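Local coordinates for protein cellulase (PDB 3B7M) that hydrolyses internal beta-1,4-glucosidic bonds of cellulose as a glycoside hydrolase family 12 endoglucanase, here a thermostable form with mutations in the active surface, at residues 61-66 / 192-197; 79-84 / 166-171; 85-90 / 204-209. All coordinates share one frame; numbering follows the deposited sequence. Where two conformers were deposited one is given.

Interaction 1: 61-66 / 192-197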
loop_
_atom_site.group_PDB
_atom_site.type_symbol
_atom_site.label_atom_id
_atom_site.label_comp_id
_atom_site.label_asym_id
_atom_site.label_seq_id
_atom_site.Cartn_x
_atom_site.Cartn_y
_atom_site.Cartn_z
ATOM N N ASN A 61 -5.134 -2.559 5.962
ATOM C CA ASN A 61 -4.873 -2.863 4.560
ATOM C C ASN A 61 -5.438 -4.191 4.102
ATOM O O ASN A 61 -5.741 -5.062 4.914
ATOM C CB ASN A 61 -3.363 -2.805 4.275
ATOM C CG ASN A 61 -2.604 -3.951 4.902
ATOM O OD1 ASN A 61 -2.398 -4.974 4.265
ATOM N ND2 ASN A 61 -2.200 -3.795 6.161
ATOM N N ILE A 62 -5.583 -4.338 2.792
ATOM C CA ILE A 62 -5.856 -5.641 2.203
ATOM C C ILE A 62 -4.626 -6.065 1.400
ATOM O O ILE A 62 -4.051 -5.254 0.664
ATOM C CB ILE A 62 -7.157 -5.641 1.351
ATOM C CG1 ILE A 62 -7.414 -7.029 0.740
ATOM C CG2 ILE A 62 -7.139 -4.506 0.316
ATOM C CD1 ILE A 62 -8.870 -7.238 0.250
ATOM N N GLN A 63 -4.218 -7.324 1.554
ATOM C CA GLN A 63 -2.941 -7.790 1.020
ATOM C C GLN A 63 -3.120 -9.024 0.151
ATOM O O GLN A 63 -3.900 -9.908 0.501
ATOM C CB GLN A 63 -1.986 -8.141 2.182
ATOM C CG GLN A 63 -0.659 -8.714 1.726
ATOM C CD GLN A 63 0.189 -9.280 2.851
ATOM O OE1 GLN A 63 1.151 -8.653 3.284
ATOM N NE2 GLN A 63 -0.148 -10.487 3.307
ATOM N N PHE A 64 -2.401 -9.061 -0.971
ATOM C CA PHE A 64 -2.222 -10.273 -1.771
ATOM C C PHE A 64 -0.768 -10.701 -1.610
ATOM O O PHE A 64 0.146 -9.957 -1.991
ATOM C CB PHE A 64 -2.554 -10.019 -3.263
ATOM C CG PHE A 64 -2.293 -11.209 -4.169
ATOM C CD1 PHE A 64 -3.008 -12.398 -4.013
ATOM C CD2 PHE A 64 -1.345 -11.129 -5.197
ATOM C CE1 PHE A 64 -2.772 -13.498 -4.858
ATOM C CE2 PHE A 64 -1.094 -12.225 -6.043
ATOM C CZ PHE A 64 -1.805 -13.412 -5.871
ATOM N N ALA A 65 -0.557 -11.863 -0.990
ATOM C CA ALA A 65 0.780 -12.440 -0.872
ATOM C C ALA A 65 0.997 -13.276 -2.120
ATOM O O ALA A 65 0.118 -14.050 -2.503
ATOM C CB ALA A 65 0.890 -13.292 0.372
ATOM N N ILE A 66 2.132 -13.084 -2.785
ATOM C CA ILE A 66 2.439 -13.862 -3.984
ATOM C C ILE A 66 2.544 -15.345 -3.578
ATOM O O ILE A 66 3.269 -15.682 -2.641
ATOM C CB ILE A 66 3.721 -13.353 -4.716
ATOM C CG1 ILE A 66 3.677 -11.829 -4.954
ATOM C CG2 ILE A 66 3.957 -14.108 -6.034
ATOM C CD1 ILE A 66 2.547 -11.298 -5.818
ATOM N N SER A 192 4.709 -9.194 -2.009
ATOM C CA SER A 192 3.306 -8.908 -1.753
ATOM C C SER A 192 2.867 -7.572 -2.322
ATOM O O SER A 192 3.698 -6.687 -2.595
ATOM C CB SER A 192 3.024 -8.927 -0.246
ATOM O OG SER A 192 3.880 -8.030 0.433
ATOM N N VAL A 193 1.553 -7.441 -2.482
ATOM C CA VAL A 193 0.933 -6.200 -2.924
ATOM C C VAL A 193 -0.172 -5.905 -1.936
ATOM O O VAL A 193 -1.074 -6.740 -1.745
ATOM C CB VAL A 193 0.294 -6.330 -4.322
ATOM C CG1 VAL A 193 -0.513 -5.059 -4.657
ATOM C CG2 VAL A 193 1.362 -6.612 -5.389
ATOM N N GLN A 194 -0.114 -4.729 -1.321
ATOM C CA GLN A 194 -1.139 -4.304 -0.367
ATOM C C GLN A 194 -1.706 -2.972 -0.792
ATOM O O GLN A 194 -1.010 -2.194 -1.442
ATOM C CB GLN A 194 -0.532 -4.089 1.015
ATOM C CG GLN A 194 0.481 -5.104 1.457
ATOM C CD GLN A 194 1.008 -4.795 2.824
ATOM O OE1 GLN A 194 1.541 -3.724 3.063
ATOM N NE2 GLN A 194 0.856 -5.731 3.739
ATOM N N THR A 195 -2.949 -2.689 -0.401
ATOM C CA THR A 195 -3.440 -1.322 -0.442
ATOM C C THR A 195 -4.279 -1.039 0.808
ATOM O O THR A 195 -4.828 -1.958 1.416
ATOM C CB THR A 195 -4.245 -1.023 -1.704
ATOM O OG1 THR A 195 -4.294 0.396 -1.902
ATOM C CG2 THR A 195 -5.680 -1.592 -1.597
ATOM N N GLY A 196 -4.360 0.232 1.177
ATOM C CA GLY A 196 -5.150 0.664 2.318
ATOM C C GLY A 196 -4.827 2.111 2.644
ATOM O O GLY A 196 -4.473 2.884 1.757
ATOM N N PHE A 197 -4.960 2.472 3.917
ATOM C CA PHE A 197 -4.835 3.844 4.325
ATOM C C PHE A 197 -3.768 3.970 5.401
ATOM O O PHE A 197 -3.845 3.303 6.428
ATOM C CB PHE A 197 -6.190 4.365 4.822
ATOM C CG PHE A 197 -7.329 4.096 3.865
ATOM C CD1 PHE A 197 -7.578 4.945 2.802
ATOM C CD2 PHE A 197 -8.134 2.975 4.022
ATOM C CE1 PHE A 197 -8.631 4.697 1.915
ATOM C CE2 PHE A 197 -9.172 2.710 3.136
ATOM C CZ PHE A 197 -9.419 3.571 2.080
#
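Gln-63 and Gln-194 lie side by side on one face of two antiparallel strands, pointing the same way. Gln-63 has CG anti to its backbone N, whereas Gln-194 has CG beside its backbone N (chi1 -41°). Both chains then extend, and Gln-63 CG touches Gln-194 CG at 3.8 Å. At the tips Gln-194 NE2 donates to Gln-63 OE1 over 3.0 Å. The amide planes are 30° apart. The donor sits above the carbonyl plane, and the N-H itself points askew, so the bond is far from ideal. Asn-61 crosses Gln-194 obliquely. Asn-61 OD1 comes within 3.4 Å of Gln-194 NE2, but the angle is too poor for a hydrogen bond. The other amide atom, Asn-61 ND2, is hydrogen-bonded to Tyr-59 O. An alanine in place of Gln-194 would lose the NE2 bond and the CG packing, and would probably leave the Gln-63 amide less firmly placed.

The other face carries Ile-62, Thr-195, Phe-64 and Val-193. Ile-62 CG2 meets Thr-195 CG2 at 3.8 Å, methyl against methyl. Four backbone bonds hold the strands in register. The straightest runs from Phe-64 N to Val-193 O, 2.8 Å at 176°. Gly-196 pairs with Asn-61 where a CB would fall only 2.8 Å from Asn-61 CA, so any side chain would clash.

Both strands are internal to the larger sheet of the family 12 beta jelly roll. Strand 19-22 flanks 61-65, and strand 91-101 flanks 189-199. Ile-62 and Thr-195 pack on Phe-211 of strand 207-215 in the second sheet. The glutamine face is turned away from that sheet, consistent with the side that forms the substrate cleft in this family.

Interaction 2: 79-84 / 166-171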
loop_
_atom_site.group_PDB
_atom_site.type_symbol
_atom_site.label_atom_id
_atom_site.label_comp_id
_atom_site.label_asym_id
_atom_site.label_seq_id
_atom_site.Cartn_x
_atom_site.Cartn_y
_atom_site.Cartn_z
ATOM N N ARG A 79 -1.509 -6.350 -12.583
ATOM C CA ARG A 79 -2.659 -5.458 -12.656
ATOM C C ARG A 79 -3.394 -5.398 -11.330
ATOM O O ARG A 79 -3.355 -6.349 -10.558
ATOM C CB ARG A 79 -3.640 -5.938 -13.725
ATOM C CG ARG A 79 -3.065 -5.989 -15.121
ATOM C CD ARG A 79 -3.227 -4.681 -15.844
ATOM N NE ARG A 79 -2.340 -4.636 -17.006
ATOM C CZ ARG A 79 -2.341 -3.676 -17.921
ATOM N NH1 ARG A 79 -3.185 -2.650 -17.826
ATOM N NH2 ARG A 79 -1.489 -3.748 -18.939
ATOM N N THR A 80 -4.074 -4.282 -11.088
ATOM C CA THR A 80 -4.863 -4.104 -9.885
ATOM C C THR A 80 -6.029 -3.128 -10.077
ATOM O O THR A 80 -5.922 -2.153 -10.834
ATOM C CB THR A 80 -3.973 -3.659 -8.708
ATOM O OG1 THR A 80 -4.698 -3.785 -7.486
ATOM C CG2 THR A 80 -3.488 -2.211 -8.892
ATOM N N SER A 81 -7.139 -3.401 -9.396
ATOM C CA SER A 81 -8.246 -2.454 -9.292
ATOM C C SER A 81 -8.582 -2.172 -7.827
ATOM O O SER A 81 -8.352 -3.007 -6.956
ATOM C CB SER A 81 -9.487 -2.971 -10.039
ATOM O OG SER A 81 -9.134 -3.369 -11.355
ATOM N N TRP A 82 -9.115 -0.983 -7.559
ATOM C CA TRP A 82 -9.449 -0.577 -6.210
ATOM C C TRP A 82 -10.353 0.651 -6.231
ATOM O O TRP A 82 -10.211 1.521 -7.090
ATOM C CB TRP A 82 -8.170 -0.289 -5.415
ATOM C CG TRP A 82 -8.379 -0.094 -3.957
ATOM C CD1 TRP A 82 -9.166 -0.850 -3.133
ATOM C CD2 TRP A 82 -7.770 0.907 -3.127
ATOM N NE1 TRP A 82 -9.095 -0.375 -1.845
ATOM C CE2 TRP A 82 -8.254 0.706 -1.811
ATOM C CE3 TRP A 82 -6.865 1.959 -3.368
ATOM C CZ2 TRP A 82 -7.861 1.511 -0.731
ATOM C CZ3 TRP A 82 -6.475 2.762 -2.298
ATOM C CH2 TRP A 82 -6.979 2.536 -0.993
ATOM N N THR A 83 -11.285 0.712 -5.292
ATOM C CA THR A 83 -12.065 1.925 -5.099
ATOM C C THR A 83 -12.021 2.325 -3.639
ATOM O O THR A 83 -12.313 1.522 -2.764
ATOM C CB THR A 83 -13.528 1.763 -5.556
ATOM O OG1 THR A 83 -13.545 1.253 -6.887
ATOM C CG2 THR A 83 -14.268 3.114 -5.531
ATOM N N LEU A 84 -11.665 3.575 -3.386
ATOM C CA LEU A 84 -11.671 4.094 -2.037
ATOM C C LEU A 84 -12.748 5.159 -1.904
ATOM O O LEU A 84 -13.192 5.752 -2.911
ATOM C CB LEU A 84 -10.313 4.669 -1.659
ATOM C CG LEU A 84 -9.870 5.895 -2.450
ATOM C CD1 LEU A 84 -9.647 7.079 -1.524
ATOM C CD2 LEU A 84 -8.654 5.588 -3.329
ATOM N N VAL A 166 -9.102 3.119 -9.366
ATOM C CA VAL A 166 -8.262 2.666 -10.482
ATOM C C VAL A 166 -8.775 1.323 -10.959
ATOM O O VAL A 166 -9.205 0.493 -10.142
ATOM C CB VAL A 166 -6.752 2.566 -10.123
ATOM C CG1 VAL A 166 -6.159 3.942 -9.874
ATOM C CG2 VAL A 166 -6.515 1.623 -8.929
ATOM N N THR A 167 -8.770 1.118 -12.276
ATOM C CA THR A 167 -9.174 -0.167 -12.838
ATOM C C THR A 167 -8.109 -0.670 -13.806
ATOM O O THR A 167 -7.704 0.026 -14.736
ATOM C CB THR A 167 -10.626 -0.151 -13.456
ATOM O OG1 THR A 167 -10.833 -1.304 -14.294
ATOM C CG2 THR A 167 -10.867 1.101 -14.267
ATOM N N GLU A 168 -7.646 -1.888 -13.551
ATOM C CA GLU A 168 -6.584 -2.510 -14.327
ATOM C C GLU A 168 -5.365 -1.601 -14.395
ATOM O O GLU A 168 -4.741 -1.475 -15.446
ATOM C CB GLU A 168 -7.055 -2.868 -15.741
ATOM C CG GLU A 168 -8.459 -3.409 -15.812
ATOM C CD GLU A 168 -8.519 -4.901 -15.792
ATOM O OE1 GLU A 168 -7.878 -5.525 -14.913
ATOM O OE2 GLU A 168 -9.234 -5.451 -16.669
ATOM N N LEU A 169 -5.034 -0.967 -13.273
ATOM C CA LEU A 169 -3.812 -0.182 -13.181
ATOM C C LEU A 169 -2.608 -1.091 -13.432
ATOM O O LEU A 169 -2.525 -2.197 -12.899
ATOM C CB LEU A 169 -3.686 0.497 -11.813
ATOM C CG LEU A 169 -2.475 1.424 -11.631
ATOM C CD1 LEU A 169 -2.619 2.695 -12.453
ATOM C CD2 LEU A 169 -2.267 1.762 -10.158
ATOM N N ASP A 170 -1.689 -0.619 -14.262
ATOM C CA ASP A 170 -0.531 -1.420 -14.641
ATOM C C ASP A 170 0.572 -1.223 -13.607
ATOM O O ASP A 170 1.332 -0.273 -13.705
ATOM C CB ASP A 170 -0.069 -1.002 -16.038
ATOM C CG ASP A 170 1.119 -1.808 -16.547
ATOM O OD1 ASP A 170 1.678 -2.661 -15.812
ATOM O OD2 ASP A 170 1.496 -1.566 -17.714
ATOM N N LEU A 171 0.656 -2.119 -12.619
ATOM C CA LEU A 171 1.674 -1.981 -11.576
ATOM C C LEU A 171 3.084 -2.216 -12.102
ATOM O O LEU A 171 4.047 -1.687 -11.551
ATOM C CB LEU A 171 1.400 -2.886 -10.377
ATOM C CG LEU A 171 0.135 -2.612 -9.569
ATOM C CD1 LEU A 171 0.026 -3.629 -8.442
ATOM C CD2 LEU A 171 0.117 -1.186 -9.031
HETATM O O HOH W 1 -7.393 -5.344 -12.285
#
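Arg-79 reaches along the edge strand and binds it through its guanidinium group. A bend at chi2 (-89°) turns the chain, and Arg-79 NH1 donates to Glu-168 O at 3.1 Å, close to the guanidinium plane. Asp-170 lies over one face of the same group, with its CB above the centre. The carboxylate is stacked at 16° to the guanidinium. Asp-170 OD2 is 3.9 Å from Arg-79 NH2, a long salt bridge in which no N-H points at the oxygen. Ser-81 OG accepts an almost straight bond from Glu-168 N at 3.0 Å. A water joins Ser-81 OG to Glu-168 OE1, to which it donates.

These contacts gather at a G1 beta bulge. Two residues, Glu-168 and Leu-169, stand opposite the single residue Thr-80, and Glu-168 has a positive phi (53°). Thr-80 O takes its bond from Leu-169 N at 2.9 Å, while Glu-168 N turns to the serine hydroxyl. Beyond the bulge the register resumes one residue on, with Trp-82 and Val-166 exchanging two backbone bonds. Thr-80 CG2 presses on Leu-171 CG at 3.7 Å, at the start of helix 171-181.

A second shell fixes these groups. Arg-79 NE forms a salt bridge with Asp-77. Asp-170 is the N-cap of the helix, and its OD1 makes a weak bond to Ala-173 N. This may help to keep its carboxylate ionised beside the arginine. Thr-80 OG1 is bonded to Ser-212 O and Tyr-96 OH, and Trp-82 NE1 to Ser-208 OG.

Strand 165-170 is outermost in the smaller sheet. Strand 78-85 lies between it and strand 207-215, while Leu-171 and Trp-82 reach across to strands 91-101, 112-122 and 189-199 of the other sheet.

Interaction 3: 85-90 / 204-209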
loop_
_atom_site.group_PDB
_atom_site.type_symbol
_atom_site.label_atom_id
_atom_site.label_comp_id
_atom_site.label_asym_id
_atom_site.label_seq_id
_atom_site.Cartn_x
_atom_site.Cartn_y
_atom_site.Cartn_z
ATOM N N THR A 85 -13.179 5.376 -0.661
ATOM C CA THR A 85 -14.129 6.410 -0.330
ATOM C C THR A 85 -13.416 7.336 0.646
ATOM O O THR A 85 -13.146 6.950 1.778
ATOM C CB THR A 85 -15.422 5.827 0.290
ATOM O OG1 THR A 85 -15.937 4.784 -0.552
ATOM C CG2 THR A 85 -16.493 6.925 0.467
ATOM N N PRO A 86 -13.097 8.561 0.207
ATOM C CA PRO A 86 -12.340 9.472 1.074
ATOM C C PRO A 86 -13.231 10.139 2.119
ATOM O O PRO A 86 -14.454 10.076 2.018
ATOM C CB PRO A 86 -11.807 10.517 0.097
ATOM C CG PRO A 86 -12.805 10.540 -1.024
ATOM C CD PRO A 86 -13.445 9.175 -1.090
ATOM N N ILE A 87 -12.619 10.755 3.122
ATOM C CA ILE A 87 -13.343 11.606 4.071
ATOM C C ILE A 87 -12.775 13.020 3.967
ATOM O O ILE A 87 -11.738 13.215 3.347
ATOM C CB ILE A 87 -13.238 11.083 5.529
ATOM C CG1 ILE A 87 -11.773 10.807 5.898
ATOM C CG2 ILE A 87 -14.113 9.839 5.702
ATOM C CD1 ILE A 87 -11.537 10.512 7.366
ATOM N N THR A 88 -13.446 13.992 4.580
ATOM C CA THR A 88 -13.029 15.394 4.497
ATOM C C THR A 88 -12.131 15.804 5.656
ATOM O O THR A 88 -11.639 16.926 5.686
ATOM C CB THR A 88 -14.254 16.354 4.420
ATOM O OG1 THR A 88 -15.152 16.070 5.502
ATOM C CG2 THR A 88 -15.009 16.154 3.109
ATOM N N THR A 89 -11.899 14.895 6.602
ATOM C CA THR A 89 -11.140 15.229 7.805
ATOM C C THR A 89 -9.937 14.308 8.024
ATOM O O THR A 89 -9.791 13.288 7.345
ATOM C CB THR A 89 -12.042 15.209 9.071
ATOM O OG1 THR A 89 -12.523 13.880 9.297
ATOM C CG2 THR A 89 -13.255 16.151 8.906
ATOM N N GLY A 90 -9.074 14.699 8.964
ATOM C CA GLY A 90 -7.962 13.886 9.426
ATOM C C GLY A 90 -6.721 14.037 8.578
ATOM O O GLY A 90 -6.683 14.838 7.642
ATOM N N ALA A 204 -11.637 7.677 10.633
ATOM C CA ALA A 204 -12.950 7.020 10.662
ATOM C C ALA A 204 -13.821 7.429 9.482
ATOM O O ALA A 204 -13.967 8.623 9.201
ATOM C CB ALA A 204 -13.693 7.273 12.003
ATOM N N GLY A 205 -14.391 6.437 8.804
ATOM C CA GLY A 205 -15.261 6.669 7.660
ATOM C C GLY A 205 -14.602 6.346 6.332
ATOM O O GLY A 205 -15.282 6.235 5.325
ATOM N N LEU A 206 -13.281 6.181 6.312
ATOM C CA LEU A 206 -12.598 5.756 5.096
ATOM C C LEU A 206 -13.057 4.356 4.702
ATOM O O LEU A 206 -13.266 3.511 5.564
ATOM C CB LEU A 206 -11.088 5.766 5.299
ATOM C CG LEU A 206 -10.377 7.120 5.292
ATOM C CD1 LEU A 206 -8.939 6.917 5.739
ATOM C CD2 LEU A 206 -10.449 7.755 3.906
ATOM N N ARG A 207 -13.225 4.115 3.410
ATOM C CA ARG A 207 -13.695 2.815 2.936
ATOM C C ARG A 207 -12.784 2.267 1.814
ATOM O O ARG A 207 -12.327 3.018 0.938
ATOM C CB ARG A 207 -15.124 2.944 2.431
ATOM C CG ARG A 207 -15.951 1.701 2.528
ATOM C CD ARG A 207 -17.440 2.002 2.261
ATOM N NE ARG A 207 -17.794 1.766 0.858
ATOM C CZ ARG A 207 -17.847 0.557 0.295
ATOM N NH1 ARG A 207 -17.556 -0.535 1.012
ATOM N NH2 ARG A 207 -18.183 0.437 -0.986
ATOM N N SER A 208 -12.522 0.969 1.866
ATOM C CA SER A 208 -11.798 0.273 0.821
ATOM C C SER A 208 -12.744 -0.747 0.203
ATOM O O SER A 208 -13.413 -1.490 0.931
ATOM C CB SER A 208 -10.571 -0.426 1.402
ATOM O OG SER A 208 -10.041 -1.367 0.490
ATOM N N ALA A 209 -12.810 -0.776 -1.126
ATOM C CA ALA A 209 -13.721 -1.691 -1.838
ATOM C C ALA A 209 -13.166 -2.165 -3.157
ATOM O O ALA A 209 -12.293 -1.519 -3.751
ATOM C CB ALA A 209 -15.099 -1.034 -2.063
HETATM O O HOH W 2 -14.844 2.466 -1.353
#
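The CB of Ile-87 points toward the 204-209 segment, and both of its branches make contact there. Ile-87 CG2, anti to the carbonyl carbon, lies against the backbone of the turn at 3.6 Å from Gly-205 C. CG1 takes the crowded position between the backbone N and the carbonyl carbon (chi1 50°). From there Ile-87 CG1 meets Leu-206 CD2 at 3.9 Å. The chain then extends (chi2 170°), and Ile-87 CD1 ends 3.6 Å from Ala-204 O, with Leu-206 CG a little farther off. The isoleucine and leucine side chains cross at about a right angle. Gly-205 has a positive phi (105°). A CB on it would lie only 3.1 Å from Ile-87 CG2 and would also jam against the preceding carbonyl, so glycine suits this turn on two counts.

The contact lies at one end of the pairing of strands 78-85 and 207-215 in the smaller sheet of the beta jelly roll. Thr-85 and Arg-207 form an antiparallel hydrogen-bonded pair. Thr-85 N donates to Arg-207 O at 3.0 Å, and Arg-207 N returns a longer bond to Thr-85 O. Both acceptors are used on a lone pair.

On the face of this pair the two side chains lie alongside, pointing the same way. Thr-85 OG1 is 3.6 Å from Arg-207 CB, and a water hydrogen-bonds to this hydroxyl and weakly to Arg-207 O. Leu-206 CD2 lies against Thr-85 O at 3.5 Å. The buried Leu-206 side chain also touches Ile-45, Trp-92, Phe-197 and Leu-199.

Overall arrangement
Interaction 1 is the most buried and lies within the larger sheet. Interaction 2 is partly buried, at the outer strand of the smaller one, and interaction 3 is a surface contact at the end of a strand pair in that sheet. Interactions 2 and 3 share strand 78-85 and its continuation, and strand 207-215 is its neighbour. Regular pairing and a single side-chain amide bond mark the first. A bulge and a charged stack mark the second, and apolar loop packing beside one strand pair marks the third. Both outer contacts include a water. The sheets meet where Trp-82 packs on Thr-195 and Phe-197. A backbone bond between Thr-83 and Ala-209 ties interaction 2 to interaction 3.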